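Probable Thioesterase (Bartonella henselae, PDB 3HM0) probably hydrolyses thioester bonds, most likely those of acyl-coenzyme A or related acyl thioesters, as a member of the hotdog-fold thioesterase superfamily. Local coordinates at residues 89-103 with 136-150. Numbering follows the deposited sequence.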
loop_
_atom_site.group_PDB
_atom_site.type_symbol
_atom_site.label_atom_id
_atom_site.label_comp_id
_atom_site.label_asym_id
_atom_site.label_seq_id
_atom_site.Cartn_x
_atom_site.Cartn_y
_atom_site.Cartn_z
ATOM N N LYS A 89 22.774 13.280 -1.956
ATOM C CA LYS A 89 21.825 12.179 -1.995
ATOM C C LYS A 89 21.004 12.255 -3.274
ATOM O O LYS A 89 20.654 13.339 -3.734
ATOM C CB LYS A 89 20.919 12.208 -0.777
ATOM C CG LYS A 89 21.668 12.292 0.527
ATOM C CD LYS A 89 20.728 12.132 1.700
ATOM C CE LYS A 89 21.492 11.899 2.981
ATOM N NZ LYS A 89 20.664 12.392 4.118
ATOM N N LEU A 90 20.717 11.096 -3.854
ATOM C CA LEU A 90 20.126 11.032 -5.184
ATOM C C LEU A 90 19.047 9.979 -5.228
ATOM O O LEU A 90 19.201 8.923 -4.633
ATOM C CB LEU A 90 21.201 10.750 -6.255
ATOM C CG LEU A 90 22.237 11.866 -6.474
ATOM C CD1 LEU A 90 23.424 11.397 -7.322
ATOM C CD2 LEU A 90 21.583 13.139 -7.060
ATOM N N PHE A 91 17.956 10.272 -5.929
ATOM C CA PHE A 91 16.818 9.366 -5.984
ATOM C C PHE A 91 16.307 9.294 -7.397
ATOM O O PHE A 91 16.261 10.292 -8.095
ATOM C CB PHE A 91 15.664 9.830 -5.079
ATOM C CG PHE A 91 16.042 10.056 -3.633
ATOM C CD1 PHE A 91 15.944 9.024 -2.702
ATOM C CD2 PHE A 91 16.459 11.306 -3.203
ATOM C CE1 PHE A 91 16.274 9.224 -1.354
ATOM C CE2 PHE A 91 16.800 11.530 -1.867
ATOM C CZ PHE A 91 16.707 10.484 -0.933
ATOM N N PHE A 92 15.926 8.097 -7.822
ATOM C CA PHE A 92 15.168 7.940 -9.044
ATOM C C PHE A 92 13.748 8.483 -8.874
ATOM O O PHE A 92 13.217 8.546 -7.751
ATOM C CB PHE A 92 15.144 6.490 -9.464
ATOM C CG PHE A 92 16.425 6.029 -10.056
ATOM C CD1 PHE A 92 17.006 6.719 -11.117
ATOM C CD2 PHE A 92 17.062 4.900 -9.568
ATOM C CE1 PHE A 92 18.195 6.284 -11.680
ATOM C CE2 PHE A 92 18.251 4.452 -10.140
ATOM C CZ PHE A 92 18.817 5.137 -11.188
ATOM N N VAL A 93 13.164 8.934 -9.983
ATOM C CA VAL A 93 11.795 9.430 -9.981
ATOM C C VAL A 93 11.160 9.037 -11.294
ATOM O O VAL A 93 11.760 9.198 -12.368
ATOM C CB VAL A 93 11.720 10.965 -9.835
ATOM C CG1 VAL A 93 10.260 11.444 -9.817
ATOM C CG2 VAL A 93 12.405 11.410 -8.559
ATOM N N VAL A 94 9.955 8.492 -11.192
ATOM C CA VAL A 94 9.124 8.267 -12.351
ATOM C C VAL A 94 8.599 9.615 -12.827
ATOM O O VAL A 94 7.980 10.375 -12.071
ATOM C CB VAL A 94 7.975 7.290 -12.071
ATOM C CG1 VAL A 94 7.283 6.931 -13.368
ATOM C CG2 VAL A 94 8.515 6.021 -11.401
ATOM N N ARG A 95 8.882 9.906 -14.090
ATOM C CA ARG A 95 8.425 11.131 -14.706
ATOM C C ARG A 95 7.149 10.920 -15.512
ATOM O O ARG A 95 6.202 11.708 -15.432
ATOM C CB ARG A 95 9.534 11.675 -15.586
ATOM C CG ARG A 95 10.538 12.481 -14.826
ATOM C CD ARG A 95 9.960 13.815 -14.469
ATOM N NE ARG A 95 10.820 14.449 -13.487
ATOM C CZ ARG A 95 10.515 14.582 -12.205
ATOM N NH1 ARG A 95 9.344 14.148 -11.740
ATOM N NH2 ARG A 95 11.381 15.171 -11.398
ATOM N N HIS A 96 7.129 9.853 -16.286
ATOM C CA HIS A 96 5.973 9.518 -17.070
ATOM C C HIS A 96 5.865 8.004 -17.111
ATOM O O HIS A 96 6.864 7.293 -17.084
ATOM C CB HIS A 96 6.072 10.126 -18.481
ATOM C CG HIS A 96 5.260 9.405 -19.519
ATOM N ND1 HIS A 96 4.028 9.854 -19.946
ATOM C CD2 HIS A 96 5.507 8.265 -20.218
ATOM C CE1 HIS A 96 3.551 9.022 -20.859
ATOM N NE2 HIS A 96 4.429 8.051 -21.043
ATOM N N MET A 97 4.634 7.521 -17.154
ATOM C CA MET A 97 4.386 6.099 -17.229
ATOM C C MET A 97 3.133 5.833 -18.095
ATOM O O MET A 97 2.144 6.550 -17.987
ATOM C CB MET A 97 4.224 5.572 -15.815
ATOM C CG MET A 97 4.259 4.087 -15.704
ATOM S SD MET A 97 4.370 3.510 -13.981
ATOM C CE MET A 97 4.856 1.808 -14.327
ATOM N N GLU A 98 3.211 4.824 -18.958
ATOM C CA GLU A 98 2.083 4.327 -19.737
ATOM C C GLU A 98 1.849 2.888 -19.397
ATOM O O GLU A 98 2.733 2.055 -19.615
ATOM C CB GLU A 98 2.363 4.374 -21.243
ATOM C CG GLU A 98 1.576 5.450 -21.986
ATOM C CD GLU A 98 0.772 4.907 -23.175
ATOM O OE1 GLU A 98 1.346 4.149 -24.005
ATOM O OE2 GLU A 98 -0.435 5.258 -23.281
ATOM N N ILE A 99 0.655 2.571 -18.905
ATOM C CA ILE A 99 0.324 1.174 -18.596
ATOM C C ILE A 99 -0.874 0.658 -19.381
ATOM O O ILE A 99 -1.902 1.322 -19.523
ATOM C CB ILE A 99 0.077 0.940 -17.081
ATOM C CG1 ILE A 99 1.099 1.698 -16.245
ATOM C CG2 ILE A 99 0.088 -0.559 -16.740
ATOM C CD1 ILE A 99 0.689 3.128 -15.950
ATOM N N ASN A 100 -0.709 -0.555 -19.876
ATOM C CA ASN A 100 -1.792 -1.282 -20.495
ATOM C C ASN A 100 -2.176 -2.493 -19.656
ATOM O O ASN A 100 -1.342 -3.375 -19.434
ATOM C CB ASN A 100 -1.388 -1.719 -21.912
ATOM C CG ASN A 100 -2.544 -2.359 -22.675
ATOM O OD1 ASN A 100 -3.685 -1.874 -22.620
ATOM N ND2 ASN A 100 -2.255 -3.451 -23.390
ATOM N N PHE A 101 -3.422 -2.541 -19.192
ATOM C CA PHE A 101 -3.906 -3.688 -18.402
ATOM C C PHE A 101 -4.733 -4.672 -19.237
ATOM O O PHE A 101 -5.949 -4.506 -19.367
ATOM C CB PHE A 101 -4.719 -3.215 -17.189
ATOM C CG PHE A 101 -3.997 -2.199 -16.302
ATOM C CD1 PHE A 101 -3.285 -2.609 -15.185
ATOM C CD2 PHE A 101 -4.059 -0.839 -16.575
ATOM C CE1 PHE A 101 -2.637 -1.672 -14.378
ATOM C CE2 PHE A 101 -3.425 0.084 -15.759
ATOM C CZ PHE A 101 -2.722 -0.327 -14.656
ATOM N N SER A 102 -4.087 -5.696 -19.790
ATOM C CA SER A 102 -4.771 -6.610 -20.714
ATOM C C SER A 102 -5.500 -7.752 -20.028
ATOM O O SER A 102 -6.643 -8.030 -20.342
ATOM C CB SER A 102 -3.798 -7.226 -21.734
ATOM O OG SER A 102 -2.908 -6.261 -22.243
ATOM N N ARG A 103 -4.801 -8.440 -19.135
ATOM C CA ARG A 103 -5.296 -9.646 -18.530
ATOM C C ARG A 103 -4.969 -9.591 -17.060
ATOM O O ARG A 103 -3.974 -8.963 -16.667
ATOM C CB ARG A 103 -4.590 -10.834 -19.130
ATOM C CG ARG A 103 -5.031 -11.197 -20.536
ATOM C CD ARG A 103 -4.559 -12.615 -20.865
ATOM N NE ARG A 103 -4.715 -12.921 -22.283
ATOM C CZ ARG A 103 -3.994 -12.381 -23.275
ATOM N NH1 ARG A 103 -3.038 -11.467 -23.039
ATOM N NH2 ARG A 103 -4.239 -12.760 -24.531
ATOM N N SER A 136 1.453 -15.978 -20.774
ATOM C CA SER A 136 0.338 -15.079 -20.942
ATOM C C SER A 136 0.705 -13.657 -20.514
ATOM O O SER A 136 1.033 -13.398 -19.348
ATOM C CB SER A 136 -0.859 -15.611 -20.169
ATOM O OG SER A 136 -1.951 -14.732 -20.283
ATOM N N MET A 137 0.650 -12.731 -21.466
ATOM C CA MET A 137 0.921 -11.324 -21.193
ATOM C C MET A 137 -0.254 -10.690 -20.456
ATOM O O MET A 137 -1.383 -10.773 -20.916
ATOM C CB MET A 137 1.187 -10.587 -22.496
ATOM C CG MET A 137 1.554 -9.144 -22.300
ATOM S SD MET A 137 3.097 -8.999 -21.433
ATOM C CE MET A 137 4.272 -9.276 -22.768
ATOM N N LEU A 138 0.021 -10.062 -19.313
ATOM C CA LEU A 138 -1.024 -9.456 -18.480
ATOM C C LEU A 138 -1.029 -7.923 -18.551
ATOM O O LEU A 138 -2.064 -7.305 -18.851
ATOM C CB LEU A 138 -0.939 -9.942 -17.027
ATOM C CG LEU A 138 -0.767 -11.453 -16.800
ATOM C CD1 LEU A 138 -0.239 -11.764 -15.408
ATOM C CD2 LEU A 138 -2.029 -12.244 -17.088
ATOM N N VAL A 139 0.131 -7.323 -18.311
ATOM C CA VAL A 139 0.236 -5.890 -18.194
ATOM C C VAL A 139 1.539 -5.483 -18.868
ATOM O O VAL A 139 2.505 -6.233 -18.821
ATOM C CB VAL A 139 0.276 -5.457 -16.684
ATOM C CG1 VAL A 139 0.406 -3.944 -16.556
ATOM C CG2 VAL A 139 -0.953 -5.938 -15.934
ATOM N N THR A 140 1.565 -4.317 -19.509
ATOM C CA THR A 140 2.789 -3.834 -20.180
ATOM C C THR A 140 2.972 -2.364 -19.846
ATOM O O THR A 140 1.984 -1.671 -19.630
ATOM C CB THR A 140 2.685 -3.888 -21.723
ATOM O OG1 THR A 140 1.708 -2.934 -22.146
ATOM C CG2 THR A 140 2.315 -5.272 -22.234
ATOM N N ALA A 141 4.207 -1.871 -19.832
ATOM C CA ALA A 141 4.416 -0.477 -19.454
ATOM C C ALA A 141 5.647 0.200 -20.071
ATOM O O ALA A 141 6.693 -0.444 -20.277
ATOM C CB ALA A 141 4.432 -0.332 -17.930
ATOM N N LYS A 142 5.501 1.495 -20.360
ATOM C CA LYS A 142 6.604 2.340 -20.772
ATOM C C LYS A 142 6.812 3.361 -19.683
ATOM O O LYS A 142 5.881 4.040 -19.260
ATOM C CB LYS A 142 6.330 3.039 -22.112
ATOM C CG LYS A 142 6.722 2.239 -23.375
ATOM C CD LYS A 142 5.601 1.290 -23.843
ATOM C CE LYS A 142 6.153 0.029 -24.559
ATOM N NZ LYS A 142 5.302 -1.215 -24.327
ATOM N N VAL A 143 8.044 3.444 -19.199
ATOM C CA VAL A 143 8.320 4.251 -18.033
ATOM C C VAL A 143 9.458 5.192 -18.351
ATOM O O VAL A 143 10.453 4.789 -18.952
ATOM C CB VAL A 143 8.717 3.372 -16.836
ATOM C CG1 VAL A 143 8.512 4.123 -15.581
ATOM C CG2 VAL A 143 7.882 2.095 -16.794
ATOM N N GLU A 144 9.312 6.442 -17.942
ATOM C CA GLU A 144 10.394 7.412 -18.001
ATOM C C GLU A 144 10.917 7.748 -16.594
ATOM O O GLU A 144 10.162 8.192 -15.725
ATOM C CB GLU A 144 9.910 8.688 -18.698
ATOM C CG GLU A 144 11.037 9.631 -19.102
ATOM C CD GLU A 144 10.537 10.969 -19.611
ATOM O OE1 GLU A 144 9.658 10.992 -20.519
ATOM O OE2 GLU A 144 11.036 11.998 -19.090
ATOM N N ILE A 145 12.219 7.576 -16.394
ATOM C CA ILE A 145 12.856 7.768 -15.087
ATOM C C ILE A 145 13.894 8.879 -15.108
ATOM O O ILE A 145 14.798 8.858 -15.931
ATOM C CB ILE A 145 13.581 6.476 -14.650
ATOM C CG1 ILE A 145 12.743 5.221 -14.969
ATOM C CG2 ILE A 145 14.001 6.553 -13.196
ATOM C CD1 ILE A 145 11.664 4.880 -13.969
ATOM N N ALA A 146 13.765 9.838 -14.203
ATOM C CA ALA A 146 14.787 10.855 -13.973
ATOM C C ALA A 146 15.516 10.626 -12.640
ATOM O O ALA A 146 15.095 9.798 -11.806
ATOM C CB ALA A 146 14.163 12.239 -13.978
ATOM N N LEU A 147 16.589 11.393 -12.430
ATOM C CA LEU A 147 17.432 11.298 -11.241
ATOM C C LEU A 147 17.450 12.643 -10.538
ATOM O O LEU A 147 17.816 13.642 -11.149
ATOM C CB LEU A 147 18.862 10.889 -11.642
ATOM C CG LEU A 147 19.854 10.628 -10.492
ATOM C CD1 LEU A 147 19.360 9.498 -9.600
ATOM C CD2 LEU A 147 21.291 10.341 -10.991
ATOM N N ILE A 148 17.043 12.701 -9.276
ATOM C CA ILE A 148 16.988 13.989 -8.590
ATOM C C ILE A 148 17.645 13.960 -7.225
ATOM O O ILE A 148 17.796 12.898 -6.624
ATOM C CB ILE A 148 15.542 14.505 -8.413
ATOM C CG1 ILE A 148 14.738 13.585 -7.485
ATOM C CG2 ILE A 148 14.861 14.696 -9.751
ATOM C CD1 ILE A 148 13.485 14.237 -6.906
ATOM N N ASN A 149 18.008 15.140 -6.730
ATOM C CA ASN A 149 18.578 15.264 -5.396
ATOM C C ASN A 149 17.532 15.584 -4.329
ATOM O O ASN A 149 16.359 15.790 -4.637
ATOM C CB ASN A 149 19.728 16.263 -5.386
ATOM C CG ASN A 149 19.268 17.711 -5.474
ATOM O OD1 ASN A 149 18.076 18.006 -5.645
ATOM N ND2 ASN A 149 20.223 18.629 -5.356
ATOM N N GLU A 150 17.972 15.628 -3.077
ATOM C CA GLU A 150 17.099 15.804 -1.907
ATOM C C GLU A 150 16.171 17.022 -2.032
ATOM O O GLU A 150 15.113 17.091 -1.391
ATOM C CB GLU A 150 17.991 15.973 -0.685
ATOM C CG GLU A 150 17.589 15.244 0.572
ATOM C CD GLU A 150 18.562 15.582 1.700
ATOM O OE1 GLU A 150 19.768 15.784 1.394
ATOM O OE2 GLU A 150 18.131 15.676 2.879
#
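Strands 90-101 and 136-149 pair antiparallel from Phe91–Ile148 to Phe101–Val139, with 90-101 outermost within this chain, in the curved sheet that, as in hotdog-fold thioesterases, wraps around a long helix, here 58-72. A classic beta bulge interrupts the register: Arg95 N donates to Glu144 O (2.7 Å), while Glu144 N returns a nearly straight bond to His96 O (175°). From the bulge onward, His96 to Asn100 also pair antiparallel with a strand of the second subunit, so the sheet runs on across the subunit interface.

The face toward the helix is mostly apolar, which suits side chains buried against it. Ile145 CG2 meets Phe92 CD1 at 3.7 Å, and the ring turns its edge to Ala146 O. Farther along, the extended Met97 chain lies beside Val143 and brings CE to Val143 CG2 (3.9 Å). Ile99 keeps CG1 beside its backbone N (chi1 -42°), which leaves CG2 anti to that N, 3.4 Å from Val139 CG1 and above one face of the Phe101 ring, offset toward its rim. Ala141, with just a methyl, touches Phe63 of the helix.

The other face mixes apolar and polar groups. Val93 CG2 packs on Ile148 CG1 (3.4 Å), the two side chains crossing near a right angle. The long Arg95 chain, bent at chi2, brings CG to the Ala146 methyl and sends NH1 to Phe101 O of the second subunit, whereas the Glu144 carboxylate turns to Arg124 in a salt bridge. Where the pairing ends, Leu138 O accepts from both Ser102 N and Arg103 N, and Arg103 NH1 reaches Met137 O at 2.8 Å, tilted 17° from the guanidinium plane.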